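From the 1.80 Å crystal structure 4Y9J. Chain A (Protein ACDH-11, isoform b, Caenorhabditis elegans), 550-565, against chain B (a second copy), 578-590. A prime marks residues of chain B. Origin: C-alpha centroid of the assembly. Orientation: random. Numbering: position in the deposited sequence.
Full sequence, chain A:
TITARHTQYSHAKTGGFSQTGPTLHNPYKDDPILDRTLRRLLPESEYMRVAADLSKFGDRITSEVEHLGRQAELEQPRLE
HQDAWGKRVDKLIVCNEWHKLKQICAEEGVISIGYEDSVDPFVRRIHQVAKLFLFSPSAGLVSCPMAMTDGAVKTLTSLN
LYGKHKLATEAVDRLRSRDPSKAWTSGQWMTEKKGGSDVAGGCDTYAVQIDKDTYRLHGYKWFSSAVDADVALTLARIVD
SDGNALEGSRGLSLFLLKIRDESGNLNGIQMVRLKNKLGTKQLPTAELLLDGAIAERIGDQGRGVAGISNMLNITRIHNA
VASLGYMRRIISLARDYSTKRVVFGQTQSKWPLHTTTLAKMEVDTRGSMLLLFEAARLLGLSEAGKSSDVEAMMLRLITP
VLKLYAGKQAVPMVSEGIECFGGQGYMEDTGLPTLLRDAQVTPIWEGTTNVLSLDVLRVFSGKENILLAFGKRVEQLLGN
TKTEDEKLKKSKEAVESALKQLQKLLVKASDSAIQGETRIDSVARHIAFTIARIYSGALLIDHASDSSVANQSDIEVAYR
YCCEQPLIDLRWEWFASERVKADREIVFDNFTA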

# COMPACT_ATOMS: atom_id res chain seq x y z
N ALA A 550 -1.00 -6.21 52.76
CA ALA A 550 -1.80 -5.05 52.29
C ALA A 550 -1.06 -3.78 52.62
O ALA A 550 -0.43 -3.69 53.69
CB ALA A 550 -3.11 -5.03 53.05
N ASN A 551 -1.18 -2.80 51.77
CA ASN A 551 -0.80 -1.43 52.12
C ASN A 551 -2.00 -0.50 52.21
O ASN A 551 -3.18 -0.90 52.09
CB ASN A 551 0.27 -0.90 51.15
CG ASN A 551 -0.24 -0.77 49.73
OD1 ASN A 551 -1.42 -0.50 49.49
ND2 ASN A 551 0.65 -0.94 48.78
N GLN A 552 -1.73 0.76 52.51
CA GLN A 552 -2.82 1.71 52.70
C GLN A 552 -3.60 1.90 51.35
O GLN A 552 -4.80 2.08 51.39
CB GLN A 552 -2.27 3.03 53.22
CG GLN A 552 -3.36 4.05 53.50
CD GLN A 552 -4.18 3.61 54.63
OE1 GLN A 552 -3.66 3.07 55.55
NE2 GLN A 552 -5.47 3.85 54.59
N SER A 553 -2.93 1.79 50.23
CA SER A 553 -3.62 1.84 48.90
C SER A 553 -4.75 0.78 48.86
O SER A 553 -5.84 1.03 48.37
CB SER A 553 -2.67 1.65 47.66
OG SER A 553 -2.38 0.28 47.22
N ASP A 554 -4.45 -0.40 49.37
CA ASP A 554 -5.39 -1.51 49.28
C ASP A 554 -6.67 -1.23 50.04
O ASP A 554 -7.78 -1.59 49.57
CB ASP A 554 -4.71 -2.83 49.75
CG ASP A 554 -3.54 -3.26 48.87
OD1 ASP A 554 -3.64 -3.30 47.62
OD2 ASP A 554 -2.49 -3.69 49.44
N ILE A 555 -6.55 -0.61 51.21
CA ILE A 555 -7.71 -0.22 52.02
C ILE A 555 -8.55 0.86 51.34
O ILE A 555 -9.80 0.80 51.31
CB ILE A 555 -7.24 0.25 53.43
CG1 ILE A 555 -6.62 -0.93 54.19
CG2 ILE A 555 -8.39 0.84 54.24
CD1 ILE A 555 -5.95 -0.53 55.50
N GLU A 556 -7.87 1.85 50.78
CA GLU A 556 -8.56 2.93 50.18
C GLU A 556 -9.29 2.44 48.92
O GLU A 556 -10.42 2.85 48.66
CB GLU A 556 -7.56 4.05 49.88
CG GLU A 556 -8.18 5.30 49.35
CD GLU A 556 -9.14 5.99 50.30
OE1 GLU A 556 -9.04 5.76 51.55
OE2 GLU A 556 -9.99 6.79 49.74
N VAL A 557 -8.64 1.58 48.14
CA VAL A 557 -9.27 0.95 46.96
C VAL A 557 -10.51 0.10 47.29
O VAL A 557 -11.56 0.25 46.69
CB VAL A 557 -8.25 0.11 46.19
CG1 VAL A 557 -8.92 -0.81 45.18
CG2 VAL A 557 -7.27 1.04 45.47
N ALA A 558 -10.40 -0.72 48.33
CA ALA A 558 -11.58 -1.49 48.81
C ALA A 558 -12.72 -0.58 49.19
O ALA A 558 -13.87 -0.81 48.77
CB ALA A 558 -11.16 -2.44 49.94
N TYR A 559 -12.43 0.50 49.93
CA TYR A 559 -13.42 1.46 50.32
C TYR A 559 -14.09 2.11 49.12
O TYR A 559 -15.33 2.15 49.06
CB TYR A 559 -12.85 2.53 51.27
CG TYR A 559 -13.83 3.59 51.58
CD1 TYR A 559 -14.91 3.37 52.44
CD2 TYR A 559 -13.76 4.81 50.91
CE1 TYR A 559 -15.85 4.35 52.68
CE2 TYR A 559 -14.70 5.78 51.12
CZ TYR A 559 -15.72 5.57 51.98
OH TYR A 559 -16.62 6.57 52.16
N ARG A 560 -13.29 2.63 48.19
CA ARG A 560 -13.82 3.30 46.98
C ARG A 560 -14.66 2.38 46.13
O ARG A 560 -15.77 2.75 45.70
CB ARG A 560 -12.73 3.93 46.16
CG ARG A 560 -12.06 5.06 46.95
CD ARG A 560 -11.11 5.87 46.13
NE ARG A 560 -10.38 6.84 46.89
CZ ARG A 560 -9.57 7.75 46.37
NH1 ARG A 560 -9.40 7.80 45.02
NH2 ARG A 560 -8.92 8.56 47.20
N TYR A 561 -14.19 1.16 45.96
CA TYR A 561 -14.86 0.23 45.11
C TYR A 561 -16.22 -0.11 45.66
O TYR A 561 -17.21 -0.23 44.93
CB TYR A 561 -14.00 -1.06 44.96
CG TYR A 561 -14.54 -1.97 43.90
CD1 TYR A 561 -15.62 -2.84 44.18
CD2 TYR A 561 -14.00 -1.99 42.62
CE1 TYR A 561 -16.14 -3.66 43.17
CE2 TYR A 561 -14.51 -2.81 41.61
CZ TYR A 561 -15.59 -3.63 41.89
OH TYR A 561 -16.11 -4.43 40.89
N CYS A 562 -16.27 -0.31 46.98
CA CYS A 562 -17.45 -0.82 47.67
C CYS A 562 -18.39 0.31 48.00
O CYS A 562 -19.59 0.12 48.04
CB CYS A 562 -17.07 -1.54 48.94
SG CYS A 562 -16.20 -3.13 48.64
N CYS A 563 -17.86 1.48 48.28
CA CYS A 563 -18.69 2.53 48.92
C CYS A 563 -18.91 3.78 48.04
O CYS A 563 -19.79 4.57 48.29
CB CYS A 563 -18.06 2.94 50.23
SG CYS A 563 -18.10 1.71 51.54
N GLU A 564 -18.10 3.97 47.04
CA GLU A 564 -18.24 5.15 46.16
C GLU A 564 -18.84 4.89 44.76
O GLU A 564 -18.90 5.81 43.89
CB GLU A 564 -16.87 5.82 46.03
CG GLU A 564 -16.44 6.48 47.33
CD GLU A 564 -15.17 7.29 47.19
OE1 GLU A 564 -14.49 7.19 46.13
OE2 GLU A 564 -14.84 7.97 48.16
N GLN A 565 -19.25 3.66 44.49
CA GLN A 565 -20.06 3.32 43.32
C GLN A 565 -21.10 2.29 43.76
O GLN A 565 -20.86 1.51 44.69
CB GLN A 565 -19.25 2.73 42.17
CG GLN A 565 -18.88 1.30 42.48
CD GLN A 565 -17.93 0.67 41.49
OE1 GLN A 565 -17.75 1.18 40.35
NE2 GLN A 565 -17.26 -0.43 41.92
N GLU B 578 -6.79 16.18 51.38
CA GLU B 578 -6.23 14.89 51.85
C GLU B 578 -6.57 13.77 50.87
O GLU B 578 -5.82 12.83 50.73
CB GLU B 578 -6.71 14.51 53.27
CG GLU B 578 -6.56 15.63 54.25
CD GLU B 578 -5.11 15.98 54.61
OE1 GLU B 578 -4.15 15.46 53.97
OE2 GLU B 578 -4.96 16.78 55.57
N ARG B 579 -7.69 13.88 50.18
CA ARG B 579 -7.99 12.87 49.22
C ARG B 579 -6.95 12.83 48.07
O ARG B 579 -6.69 11.77 47.49
CB ARG B 579 -9.38 13.07 48.69
CG ARG B 579 -9.77 11.94 47.78
CD ARG B 579 -11.16 12.16 47.30
NE ARG B 579 -11.66 11.19 46.35
CZ ARG B 579 -12.33 10.07 46.63
NH1 ARG B 579 -12.55 9.66 47.86
NH2 ARG B 579 -12.81 9.39 45.60
N VAL B 580 -6.40 13.98 47.67
CA VAL B 580 -5.36 14.00 46.60
C VAL B 580 -4.19 13.09 46.97
O VAL B 580 -3.67 12.33 46.14
CB VAL B 580 -4.81 15.42 46.30
CG1 VAL B 580 -3.75 15.41 45.15
CG2 VAL B 580 -5.98 16.28 45.90
N LYS B 581 -3.77 13.14 48.22
CA LYS B 581 -2.66 12.32 48.67
C LYS B 581 -2.95 10.82 48.49
O LYS B 581 -2.08 10.02 48.05
CB LYS B 581 -2.33 12.65 50.10
CG LYS B 581 -1.30 11.70 50.73
CD LYS B 581 -0.81 12.15 52.12
CE LYS B 581 0.11 11.10 52.77
NZ LYS B 581 -0.40 9.69 52.71
N ALA B 582 -4.19 10.46 48.77
CA ALA B 582 -4.68 9.09 48.61
C ALA B 582 -4.78 8.74 47.16
O ALA B 582 -4.47 7.65 46.83
CB ALA B 582 -6.03 8.89 49.30
N ASP B 583 -5.26 9.65 46.33
CA ASP B 583 -5.30 9.42 44.87
C ASP B 583 -3.90 9.11 44.38
O ASP B 583 -3.72 8.20 43.61
CB ASP B 583 -5.88 10.58 44.04
CG ASP B 583 -7.34 10.94 44.40
OD1 ASP B 583 -8.09 10.10 44.92
OD2 ASP B 583 -7.73 12.15 44.23
N ARG B 584 -2.90 9.89 44.78
CA ARG B 584 -1.52 9.66 44.26
C ARG B 584 -0.95 8.30 44.70
O ARG B 584 -0.28 7.61 43.94
CB ARG B 584 -0.61 10.81 44.70
CG ARG B 584 -1.04 12.15 44.08
CD ARG B 584 -0.29 13.29 44.71
NE ARG B 584 -0.58 14.52 44.01
CZ ARG B 584 -0.24 15.71 44.44
NH1 ARG B 584 0.38 15.85 45.59
NH2 ARG B 584 -0.56 16.79 43.74
N GLU B 585 -1.24 7.91 45.93
CA GLU B 585 -0.78 6.69 46.44
C GLU B 585 -1.42 5.51 45.73
O GLU B 585 -0.74 4.51 45.46
CB GLU B 585 -1.09 6.62 47.94
CG GLU B 585 -0.02 7.15 48.82
CD GLU B 585 -0.41 6.92 50.25
OE1 GLU B 585 -0.97 5.81 50.57
OE2 GLU B 585 -0.19 7.88 51.01
N ILE B 586 -2.69 5.63 45.36
CA ILE B 586 -3.35 4.60 44.53
C ILE B 586 -2.72 4.52 43.12
O ILE B 586 -2.46 3.44 42.57
CB ILE B 586 -4.84 4.90 44.48
CG1 ILE B 586 -5.55 4.56 45.77
CG2 ILE B 586 -5.58 4.16 43.40
CD1 ILE B 586 -7.01 5.05 45.70
N VAL B 587 -2.60 5.66 42.48
CA VAL B 587 -2.15 5.72 41.12
C VAL B 587 -0.67 5.25 40.97
O VAL B 587 -0.35 4.61 40.00
CB VAL B 587 -2.34 7.14 40.54
CG1 VAL B 587 -1.69 7.27 39.18
CG2 VAL B 587 -3.83 7.45 40.43
N PHE B 588 0.19 5.69 41.84
CA PHE B 588 1.66 5.49 41.72
C PHE B 588 2.27 4.32 42.50
O PHE B 588 3.50 4.21 42.68
CB PHE B 588 2.37 6.82 41.99
CG PHE B 588 2.08 7.81 40.91
CD1 PHE B 588 2.67 7.64 39.68
CD2 PHE B 588 1.18 8.86 41.09
CE1 PHE B 588 2.39 8.51 38.66
CE2 PHE B 588 0.91 9.74 40.10
CZ PHE B 588 1.50 9.56 38.86
N ASP B 589 1.39 3.42 42.92
CA ASP B 589 1.76 2.23 43.69
C ASP B 589 2.71 1.36 42.82
O ASP B 589 2.36 1.03 41.66
CB ASP B 589 0.46 1.45 44.01
CG ASP B 589 0.66 0.30 45.03
OD1 ASP B 589 1.71 0.18 45.67
OD2 ASP B 589 -0.29 -0.49 45.18
N ASN B 590 3.91 1.07 43.37
CA ASN B 590 5.00 0.35 42.65
C ASN B 590 5.56 1.06 41.38
O ASN B 590 6.19 0.42 40.55
CB ASN B 590 4.54 -1.08 42.23
CG ASN B 590 4.59 -2.05 43.37
OD1 ASN B 590 3.85 -3.03 43.42
ND2 ASN B 590 5.45 -1.82 44.24

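Two arginines can pack face to face across an interface provided that carboxylates at their edges pay for the charge, and this contact between two copies of ACDH-11 is a clear example. The guanidinium groups of Arg560 and Arg579′ lie flat on one another, their centres 3.6 Å apart and their planes 10° from parallel. Stacking leaves the N-H groups pointing outward, where acceptors can meet them. Asp583′ OD1 accepts from Arg560 NH1 at 2.6 Å and from Arg560 NH2 at 2.9 Å, while within chain A Glu556 OE2 takes the NE of Arg560 at 2.9 Å. Arg579′ is held by both oxygens of one carboxylate: its NH2 donates to Glu564 OE1 at 2.8 Å and its NH1 to Glu564 OE2 at 2.9 Å. Both arginines are thus bridged across the interface, in opposite directions.

The other face of the Arg560 guanidinium, which needs no polar partner, is covered by Ile586′ CD1, 3.7 Å from Arg560 NH1. Ile586′ itself fits among Ser553, Glu556, Val557 and Arg560, with its CG1 3.9 Å from Val557 CG2.

At the helix start, Asn551 OD1 caps the chain, accepting from Asp554 N at 3.0 Å and from Ser553 OG at 2.6 Å. That same Ser553 OG lies 3.0 Å from Asp589′ OD2, an oxygen hydrogen-bonded elsewhere in the structure.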